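Local coordinates for protein fatty acid amide hydrolase (Candida albicans, PDB 6KVR) that probably hydrolyses fatty acid amides and other monocarboxylic acid amides, releasing the carboxylate and ammonium, at residues 59-64 with 535-540; 449-454 with 488-493; 79-84 with 100-105. One frame throughout, in Å; residues are numbered along the deposited sequence.

Interaction 1. Residues 59-64 with 535-540; sequences KDQFNA and QFVGAP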
loop_
_atom_site.group_PDB
_atom_site.type_symbol
_atom_site.label_atom_id
_atom_site.label_comp_id
_atom_site.label_asym_id
_atom_site.label_seq_id
_atom_site.Cartn_x
_atom_site.Cartn_y
_atom_site.Cartn_z
ATOM N N LYS A 59 3.169 4.003 -45.377
ATOM C CA LYS A 59 2.019 4.584 -46.074
ATOM C C LYS A 59 1.032 3.513 -46.506
ATOM O O LYS A 59 -0.179 3.752 -46.522
ATOM C CB LYS A 59 2.467 5.394 -47.289
ATOM C CG LYS A 59 2.850 6.829 -46.969
ATOM C CD LYS A 59 3.497 7.532 -48.162
ATOM C CE LYS A 59 3.941 8.945 -47.779
ATOM N NZ LYS A 59 5.434 9.081 -47.760
ATOM N N ASP A 60 1.530 2.322 -46.807
ATOM C CA ASP A 60 0.757 1.232 -47.372
ATOM C C ASP A 60 0.023 0.399 -46.332
ATOM O O ASP A 60 -0.662 -0.560 -46.708
ATOM C CB ASP A 60 1.695 0.334 -48.168
ATOM C CG ASP A 60 1.802 0.756 -49.615
ATOM O OD1 ASP A 60 1.788 -0.131 -50.495
ATOM O OD2 ASP A 60 1.882 1.983 -49.869
ATOM N N GLN A 61 0.153 0.722 -45.043
ATOM C CA GLN A 61 -0.452 -0.090 -43.986
ATOM C C GLN A 61 0.037 -1.532 -44.087
ATOM O O GLN A 61 -0.736 -2.479 -43.963
ATOM C CB GLN A 61 -1.980 -0.020 -44.038
ATOM C CG GLN A 61 -2.496 1.408 -43.975
ATOM C CD GLN A 61 -4.012 1.510 -43.870
ATOM O OE1 GLN A 61 -4.617 1.091 -42.876
ATOM N NE2 GLN A 61 -4.634 2.087 -44.901
ATOM N N PHE A 62 1.328 -1.687 -44.368
ATOM C CA PHE A 62 1.953 -2.997 -44.489
ATOM C C PHE A 62 1.721 -3.824 -43.224
ATOM O O PHE A 62 1.894 -3.328 -42.109
ATOM C CB PHE A 62 3.452 -2.787 -44.757
ATOM C CG PHE A 62 4.205 -4.035 -45.130
ATOM C CD1 PHE A 62 4.170 -4.522 -46.423
ATOM C CD2 PHE A 62 4.980 -4.699 -44.190
ATOM C CE1 PHE A 62 4.883 -5.665 -46.771
ATOM C CE2 PHE A 62 5.686 -5.840 -44.528
ATOM C CZ PHE A 62 5.638 -6.324 -45.824
ATOM N N ASN A 63 1.295 -5.085 -43.399
ATOM C CA ASN A 63 1.126 -6.025 -42.287
ATOM C C ASN A 63 2.406 -6.849 -42.197
ATOM O O ASN A 63 2.569 -7.834 -42.923
ATOM C CB ASN A 63 -0.109 -6.904 -42.495
ATOM C CG ASN A 63 -0.312 -7.942 -41.381
ATOM O OD1 ASN A 63 0.622 -8.321 -40.668
ATOM N ND2 ASN A 63 -1.547 -8.415 -41.244
ATOM N N ALA A 64 3.320 -6.448 -41.302
ATOM C CA ALA A 64 4.608 -7.131 -41.231
ATOM C C ALA A 64 4.466 -8.561 -40.726
ATOM O O ALA A 64 5.245 -9.433 -41.121
ATOM C CB ALA A 64 5.586 -6.350 -40.351
ATOM N N GLN A 535 -8.224 3.659 -43.069
ATOM C CA GLN A 535 -6.919 4.040 -42.533
ATOM C C GLN A 535 -6.536 3.250 -41.276
ATOM O O GLN A 535 -5.561 3.603 -40.597
ATOM C CB GLN A 535 -6.912 5.544 -42.237
ATOM C CG GLN A 535 -6.816 6.444 -43.469
ATOM C CD GLN A 535 -5.507 6.273 -44.230
ATOM O OE1 GLN A 535 -5.454 5.611 -45.276
ATOM N NE2 GLN A 535 -4.444 6.886 -43.714
ATOM N N PHE A 536 -7.280 2.197 -40.944
ATOM C CA PHE A 536 -6.978 1.393 -39.766
ATOM C C PHE A 536 -7.104 -0.096 -40.081
ATOM O O PHE A 536 -7.463 -0.886 -39.204
ATOM C CB PHE A 536 -7.901 1.752 -38.584
ATOM C CG PHE A 536 -7.658 3.124 -37.995
ATOM C CD1 PHE A 536 -6.680 3.318 -37.027
ATOM C CD2 PHE A 536 -8.426 4.212 -38.391
ATOM C CE1 PHE A 536 -6.454 4.574 -36.479
ATOM C CE2 PHE A 536 -8.207 5.477 -37.850
ATOM C CZ PHE A 536 -7.223 5.660 -36.887
ATOM N N VAL A 537 -6.782 -0.491 -41.319
ATOM C CA VAL A 537 -7.172 -1.802 -41.842
ATOM C C VAL A 537 -6.555 -2.939 -41.037
ATOM O O VAL A 537 -5.329 -3.014 -40.869
ATOM C CB VAL A 537 -6.757 -1.933 -43.316
ATOM C CG1 VAL A 537 -7.163 -3.305 -43.841
ATOM C CG2 VAL A 537 -7.342 -0.796 -44.174
ATOM N N GLY A 538 -7.401 -3.874 -40.592
ATOM C CA GLY A 538 -6.915 -5.132 -40.075
ATOM C C GLY A 538 -6.266 -5.065 -38.712
ATOM O O GLY A 538 -5.651 -6.055 -38.290
ATOM N N ALA A 539 -6.397 -3.934 -38.009
ATOM C CA ALA A 539 -5.806 -3.781 -36.680
ATOM C C ALA A 539 -6.484 -4.708 -35.677
ATOM O O ALA A 539 -7.713 -4.798 -35.646
ATOM C CB ALA A 539 -5.938 -2.341 -36.199
ATOM N N PRO A 540 -5.720 -5.370 -34.815
ATOM C CA PRO A 540 -6.335 -6.255 -33.819
ATOM C C PRO A 540 -7.165 -5.480 -32.805
ATOM O O PRO A 540 -6.914 -4.303 -32.527
ATOM C CB PRO A 540 -5.132 -6.933 -33.152
ATOM C CG PRO A 540 -3.979 -6.046 -33.418
ATOM C CD PRO A 540 -4.249 -5.347 -34.726
#
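Q61, the one residue of 59-64 that makes close contact with Q535 and V537, sits just past the end of helix 54-59. K59 is the last residue of that helix and D60 follows it; Q61 then takes positive phi (57°), with two bonds back into the last turn, a Schellman motif. The turn aims the side chain of Q61 at the other segment: CG stands anti to the carbonyl carbon (chi1 -55°), and the chain then runs out straight. Its OE1 accepts the backbone N-H of V537, N to OE1 3.1 Å, in a nearly straight bond. The donor is tilted slightly from the carbonyl plane. CG2 of V537 lies beside the same oxygen, 3.6 Å from OE1, and the two side chains cross at about a right angle. NE2 gives its hydrogen bond to S534 O. OE1 also receives ND2 of N225, which in turn reaches V537 O. Past Q61, F62 bonds through its backbone to L226, and N63 caps the next helix, OD1 to D66 N. With NE2 donating and OE1 accepting twice, the amide of Q61 is fixed in rotation and ties helix end to loop mainly through hydrogen bonds to backbone groups and to N225, with little apolar packing.

Interaction 2. Residues 449-454 with 488-493; sequences DQYNDF and NILDFP
Y451 and L490 form the tight part of this contact, with F492 closing in beside them. The CD1 methyl of L490 sits over one face of the Y451 ring, 3.7 Å from the ring centroid and 19° off the normal, a clear CH-pi contact shifted toward the CG-CD2 side. The second methyl follows along the same ring, L490 CD2 lying 4.0 Å from Y451 CD1. With CG anti to the carbonyl carbon (chi1 -60°), L490 brings both methyls across the tyrosine at about a right angle while its own CB lies over the rim of one face of the F492 ring. That ring then pushes CZ against the base of the tyrosine, 3.8 Å from Y451 CB. At the far end of Y451, OH is held by P383 O. Packing thins toward N452, which offers F492 little beyond its backbone: N452 N lies in the plane of the ring at its edge, 4.0 Å from CZ. The side chain of N452 turns to the dimer interface, where ND2 bonds W320 O of the second subunit; D453, partly exposed, packs on E321 of that subunit. Behind L490, D491 takes positive phi and salt-bridges R549 and R271. It is the C-prime residue of a Schellman motif, which ends helix 482-490 and releases the chain into strand 494-499 of the amidase sheet.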
loop_
_atom_site.group_PDB
_atom_site.type_symbol
_atom_site.label_atom_id
_atom_site.label_comp_id
_atom_site.label_asym_id
_atom_site.label_seq_id
_atom_site.Cartn_x
_atom_site.Cartn_y
_atom_site.Cartn_z
ATOM N N ASP A 449 -14.036 2.179 -3.199
ATOM C CA ASP A 449 -15.084 1.511 -2.440
ATOM C C ASP A 449 -16.351 1.387 -3.272
ATOM O O ASP A 449 -17.002 0.334 -3.263
ATOM C CB ASP A 449 -15.361 2.260 -1.134
ATOM C CG ASP A 449 -14.314 1.968 -0.063
ATOM O OD1 ASP A 449 -13.817 0.823 -0.007
ATOM O OD2 ASP A 449 -13.978 2.884 0.725
ATOM N N GLN A 450 -16.705 2.443 -4.014
ATOM C CA GLN A 450 -17.920 2.389 -4.818
ATOM C C GLN A 450 -17.879 1.201 -5.772
ATOM O O GLN A 450 -18.863 0.465 -5.900
ATOM C CB GLN A 450 -18.110 3.704 -5.585
ATOM C CG GLN A 450 -19.404 3.755 -6.384
ATOM C CD GLN A 450 -19.672 5.112 -7.038
ATOM O OE1 GLN A 450 -18.769 5.934 -7.215
ATOM N NE2 GLN A 450 -20.928 5.353 -7.382
ATOM N N TYR A 451 -16.728 0.967 -6.408
ATOM C CA TYR A 451 -16.608 -0.097 -7.399
ATOM C C TYR A 451 -16.440 -1.459 -6.745
ATOM O O TYR A 451 -16.941 -2.465 -7.258
ATOM C CB TYR A 451 -15.421 0.182 -8.337
ATOM C CG TYR A 451 -15.774 1.054 -9.509
ATOM C CD1 TYR A 451 -16.036 2.403 -9.333
ATOM C CD2 TYR A 451 -15.872 0.522 -10.788
ATOM C CE1 TYR A 451 -16.386 3.199 -10.394
ATOM C CE2 TYR A 451 -16.214 1.314 -11.864
ATOM C CZ TYR A 451 -16.470 2.653 -11.658
ATOM O OH TYR A 451 -16.803 3.462 -12.728
ATOM N N ASN A 452 -15.700 -1.520 -5.641
ATOM C CA ASN A 452 -15.564 -2.791 -4.946
ATOM C C ASN A 452 -16.911 -3.221 -4.375
ATOM O O ASN A 452 -17.287 -4.392 -4.480
ATOM C CB ASN A 452 -14.485 -2.670 -3.865
ATOM C CG ASN A 452 -14.287 -3.951 -3.058
ATOM O OD1 ASN A 452 -13.946 -5.010 -3.597
ATOM N ND2 ASN A 452 -14.459 -3.839 -1.743
ATOM N N ASP A 453 -17.681 -2.269 -3.834
ATOM C CA ASP A 453 -19.008 -2.582 -3.318
ATOM C C ASP A 453 -19.934 -3.059 -4.427
ATOM O O ASP A 453 -20.839 -3.863 -4.177
ATOM C CB ASP A 453 -19.632 -1.355 -2.664
ATOM C CG ASP A 453 -18.992 -1.009 -1.333
ATOM O OD1 ASP A 453 -18.247 -1.848 -0.775
ATOM O OD2 ASP A 453 -19.245 0.111 -0.840
ATOM N N PHE A 454 -19.754 -2.539 -5.644
ATOM C CA PHE A 454 -20.570 -2.986 -6.765
ATOM C C PHE A 454 -20.337 -4.462 -7.053
ATOM O O PHE A 454 -21.292 -5.236 -7.171
ATOM C CB PHE A 454 -20.277 -2.154 -8.015
ATOM C CG PHE A 454 -20.767 -2.797 -9.294
ATOM C CD1 PHE A 454 -22.122 -2.822 -9.601
ATOM C CD2 PHE A 454 -19.881 -3.384 -10.173
ATOM C CE1 PHE A 454 -22.588 -3.412 -10.769
ATOM C CE2 PHE A 454 -20.334 -3.973 -11.356
ATOM C CZ PHE A 454 -21.696 -3.985 -11.652
ATOM N N ASN A 488 -6.297 2.359 -13.292
ATOM C CA ASN A 488 -5.142 2.796 -12.512
ATOM C C ASN A 488 -5.571 3.501 -11.233
ATOM O O ASN A 488 -4.983 3.269 -10.170
ATOM C CB ASN A 488 -4.252 3.722 -13.332
ATOM C CG ASN A 488 -3.616 3.012 -14.509
ATOM O OD1 ASN A 488 -4.037 3.189 -15.646
ATOM N ND2 ASN A 488 -2.620 2.180 -14.236
ATOM N N ILE A 489 -6.588 4.362 -11.306
ATOM C CA ILE A 489 -6.989 5.046 -10.082
ATOM C C ILE A 489 -7.721 4.076 -9.156
ATOM O O ILE A 489 -7.564 4.151 -7.939
ATOM C CB ILE A 489 -7.811 6.325 -10.385
ATOM C CG1 ILE A 489 -8.050 7.105 -9.097
ATOM C CG2 ILE A 489 -9.156 6.007 -11.046
ATOM C CD1 ILE A 489 -8.826 8.419 -9.290
ATOM N N LEU A 490 -8.488 3.127 -9.702
ATOM C CA LEU A 490 -9.093 2.097 -8.852
ATOM C C LEU A 490 -8.083 1.051 -8.396
ATOM O O LEU A 490 -8.320 0.386 -7.379
ATOM C CB LEU A 490 -10.244 1.395 -9.582
ATOM C CG LEU A 490 -11.430 2.262 -10.040
ATOM C CD1 LEU A 490 -12.435 1.465 -10.891
ATOM C CD2 LEU A 490 -12.131 2.920 -8.860
ATOM N N ASP A 491 -6.964 0.899 -9.115
ATOM C CA ASP A 491 -5.966 -0.147 -8.855
ATOM C C ASP A 491 -6.584 -1.551 -8.871
ATOM O O ASP A 491 -6.348 -2.367 -7.974
ATOM C CB ASP A 491 -5.219 0.082 -7.542
ATOM C CG ASP A 491 -3.978 -0.817 -7.408
ATOM O OD1 ASP A 491 -3.480 -1.004 -6.264
ATOM O OD2 ASP A 491 -3.505 -1.371 -8.434
ATOM N N PHE A 492 -7.362 -1.841 -9.911
ATOM C CA PHE A 492 -7.882 -3.199 -10.079
ATOM C C PHE A 492 -6.980 -3.982 -11.026
ATOM O O PHE A 492 -6.553 -3.447 -12.057
ATOM C CB PHE A 492 -9.309 -3.193 -10.655
ATOM C CG PHE A 492 -10.403 -2.811 -9.660
ATOM C CD1 PHE A 492 -10.105 -2.209 -8.451
ATOM C CD2 PHE A 492 -11.740 -3.076 -9.954
ATOM C CE1 PHE A 492 -11.110 -1.857 -7.545
ATOM C CE2 PHE A 492 -12.755 -2.741 -9.051
ATOM C CZ PHE A 492 -12.433 -2.125 -7.839
ATOM N N PRO A 493 -6.652 -5.248 -10.753
ATOM C CA PRO A 493 -5.847 -6.010 -11.717
ATOM C C PRO A 493 -6.642 -6.216 -13.005
ATOM O O PRO A 493 -7.825 -6.574 -12.969
ATOM C CB PRO A 493 -5.564 -7.328 -10.987
ATOM C CG PRO A 493 -6.700 -7.475 -10.022
ATOM C CD PRO A 493 -7.135 -6.080 -9.637
#

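Interaction 3. Residues 79-84 with 100-105; sequences FAITDL and SVEVFK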
loop_
_atom_site.group_PDB
_atom_site.type_symbol
_atom_site.label_atom_id
_atom_site.label_comp_id
_atom_site.label_asym_id
_atom_site.label_seq_id
_atom_site.Cartn_x
_atom_site.Cartn_y
_atom_site.Cartn_z
ATOM N N PHE A 79 10.649 -21.111 -36.794
ATOM C CA PHE A 79 9.213 -20.938 -36.576
ATOM C C PHE A 79 8.707 -21.916 -35.527
ATOM O O PHE A 79 7.863 -21.564 -34.690
ATOM C CB PHE A 79 8.434 -21.124 -37.880
ATOM C CG PHE A 79 8.356 -19.884 -38.730
ATOM C CD1 PHE A 79 7.784 -18.713 -38.234
ATOM C CD2 PHE A 79 8.844 -19.888 -40.033
ATOM C CE1 PHE A 79 7.716 -17.559 -39.017
ATOM C CE2 PHE A 79 8.782 -18.742 -40.819
ATOM C CZ PHE A 79 8.213 -17.575 -40.309
ATOM N N ALA A 80 9.208 -23.151 -35.565
ATOM C CA ALA A 80 8.767 -24.155 -34.607
ATOM C C ALA A 80 9.154 -23.755 -33.194
ATOM O O ALA A 80 8.377 -23.938 -32.250
ATOM C CB ALA A 80 9.361 -25.518 -34.964
ATOM N N ILE A 81 10.347 -23.186 -33.034
ATOM C CA ILE A 81 10.785 -22.738 -31.718
ATOM C C ILE A 81 9.989 -21.511 -31.277
ATOM O O ILE A 81 9.364 -21.513 -30.207
ATOM C CB ILE A 81 12.299 -22.466 -31.730
ATOM C CG1 ILE A 81 13.059 -23.793 -31.741
ATOM C CG2 ILE A 81 12.709 -21.607 -30.525
ATOM C CD1 ILE A 81 14.555 -23.644 -31.886
ATOM N N THR A 82 9.969 -20.460 -32.112
ATOM C CA THR A 82 9.419 -19.166 -31.721
ATOM C C THR A 82 7.897 -19.137 -31.687
ATOM O O THR A 82 7.335 -18.124 -31.266
ATOM C CB THR A 82 9.921 -18.041 -32.642
ATOM O OG1 THR A 82 9.590 -18.317 -34.009
ATOM C CG2 THR A 82 11.411 -17.883 -32.515
ATOM N N ASP A 83 7.208 -20.202 -32.087
ATOM C CA ASP A 83 5.758 -20.259 -31.938
ATOM C C ASP A 83 5.338 -21.307 -30.912
ATOM O O ASP A 83 4.256 -21.890 -31.001
ATOM C CB ASP A 83 5.079 -20.492 -33.288
ATOM C CG ASP A 83 5.104 -19.241 -34.172
ATOM O OD1 ASP A 83 5.111 -18.120 -33.606
ATOM O OD2 ASP A 83 5.109 -19.363 -35.424
ATOM N N LEU A 84 6.186 -21.542 -29.926
ATOM C CA LEU A 84 5.811 -22.283 -28.734
ATOM C C LEU A 84 5.654 -21.292 -27.585
ATOM O O LEU A 84 6.379 -20.296 -27.519
ATOM C CB LEU A 84 6.891 -23.300 -28.373
ATOM C CG LEU A 84 7.002 -24.675 -29.013
ATOM C CD1 LEU A 84 8.230 -25.370 -28.414
ATOM C CD2 LEU A 84 5.728 -25.499 -28.875
ATOM N N SER A 100 19.532 -24.071 -24.963
ATOM C CA SER A 100 19.210 -22.661 -24.775
ATOM C C SER A 100 19.726 -21.847 -25.944
ATOM O O SER A 100 19.057 -20.913 -26.403
ATOM C CB SER A 100 19.796 -22.141 -23.462
ATOM O OG SER A 100 19.084 -22.674 -22.378
ATOM N N VAL A 101 20.902 -22.214 -26.454
ATOM C CA VAL A 101 21.510 -21.486 -27.562
ATOM C C VAL A 101 20.587 -21.480 -28.779
ATOM O O VAL A 101 20.311 -20.427 -29.367
ATOM C CB VAL A 101 22.881 -22.092 -27.896
ATOM C CG1 VAL A 101 23.384 -21.549 -29.230
ATOM C CG2 VAL A 101 23.870 -21.802 -26.761
ATOM N N GLU A 102 20.096 -22.654 -29.178
ATOM C CA GLU A 102 19.243 -22.719 -30.355
ATOM C C GLU A 102 17.938 -21.948 -30.138
ATOM O O GLU A 102 17.457 -21.263 -31.048
ATOM C CB GLU A 102 19.021 -24.188 -30.720
ATOM C CG GLU A 102 17.733 -24.814 -30.267
ATOM C CD GLU A 102 17.665 -26.297 -30.624
ATOM O OE1 GLU A 102 17.674 -26.636 -31.837
ATOM O OE2 GLU A 102 17.630 -27.121 -29.686
ATOM N N VAL A 103 17.382 -21.996 -28.923
ATOM C CA VAL A 103 16.172 -21.230 -28.643
ATOM C C VAL A 103 16.458 -19.734 -28.716
ATOM O O VAL A 103 15.654 -18.961 -29.249
ATOM C CB VAL A 103 15.586 -21.642 -27.283
ATOM C CG1 VAL A 103 14.587 -20.591 -26.778
ATOM C CG2 VAL A 103 14.921 -23.006 -27.403
ATOM N N PHE A 104 17.631 -19.309 -28.234
ATOM C CA PHE A 104 17.987 -17.895 -28.290
ATOM C C PHE A 104 18.149 -17.401 -29.723
ATOM O O PHE A 104 17.682 -16.309 -30.069
ATOM C CB PHE A 104 19.273 -17.646 -27.512
ATOM C CG PHE A 104 19.760 -16.235 -27.621
ATOM C CD1 PHE A 104 19.127 -15.218 -26.925
ATOM C CD2 PHE A 104 20.816 -15.920 -28.454
ATOM C CE1 PHE A 104 19.570 -13.925 -27.039
ATOM C CE2 PHE A 104 21.259 -14.630 -28.573
ATOM C CZ PHE A 104 20.637 -13.625 -27.874
ATOM N N LYS A 105 18.840 -18.176 -30.563
ATOM C CA LYS A 105 19.154 -17.721 -31.916
ATOM C C LYS A 105 17.893 -17.521 -32.747
ATOM O O LYS A 105 17.840 -16.624 -33.600
ATOM C CB LYS A 105 20.086 -18.720 -32.603
ATOM C CG LYS A 105 21.375 -19.003 -31.850
ATOM C CD LYS A 105 22.429 -19.628 -32.753
ATOM C CE LYS A 105 23.744 -18.881 -32.682
ATOM N NZ LYS A 105 23.666 -17.625 -33.485
#
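I81 packs against E102 and V103, while the flat rings of both segments are engaged with other parts of the chain. The F104 ring meets Y198 edge-to-face on the far side of its helix, and the F79 ring meets Y69 with the planes about 25° apart. What remains between the segments is aliphatic helix-helix packing, helix 76-82 against the first turns of helix 100-118, with helix 86-94 as the connection. I81 supplies nearly all of it from the first helix. Its beta-branch gives two prongs; with CG1 anti to the carbonyl carbon (chi1 -74°), CD1 reaches E102 and CG2 settles against V103. E102 meets CD1 with its CG and its backbone O, and crosses I81 at about a right angle; the carboxylate makes no contact here. V103 presents backbone as well as side chain, its CA being 4.0 Å from I81 CG2. L89 of helix 86-94 and A106, further along helix 100-118, also border I81. Just beyond the apolar patch the polar groups take over: D83 forms salt bridges with R110 and R301, and T82 OG1 bonds E78 O and R110. At the patch itself, CG2 of I81 and CG2 of V103 stand 4.1 Å apart, and CD1 of I81 is 3.8 Å from E102 CG.

In the fold
From the N terminus, the chain first passes 59-64, which is joined to 535-540 by interaction 1, closing a loop that holds most of the protein. Interaction 3 opens next, at 79-84, and is complete by 105 after a short excursion through helix 86-94. Interaction 2 follows in series, around a loop that includes strand 462-466. Both shorter loops therefore lie within the long one, and none cross. Interaction 1 joins an N-terminal helix end to the approach to strand 540-546. Interaction 2, helix 434-457 with the end of helix 482-490 and the loop after it, and interaction 3, two helices, lie on opposite sides of the chain's centre, with centres 40 Å apart.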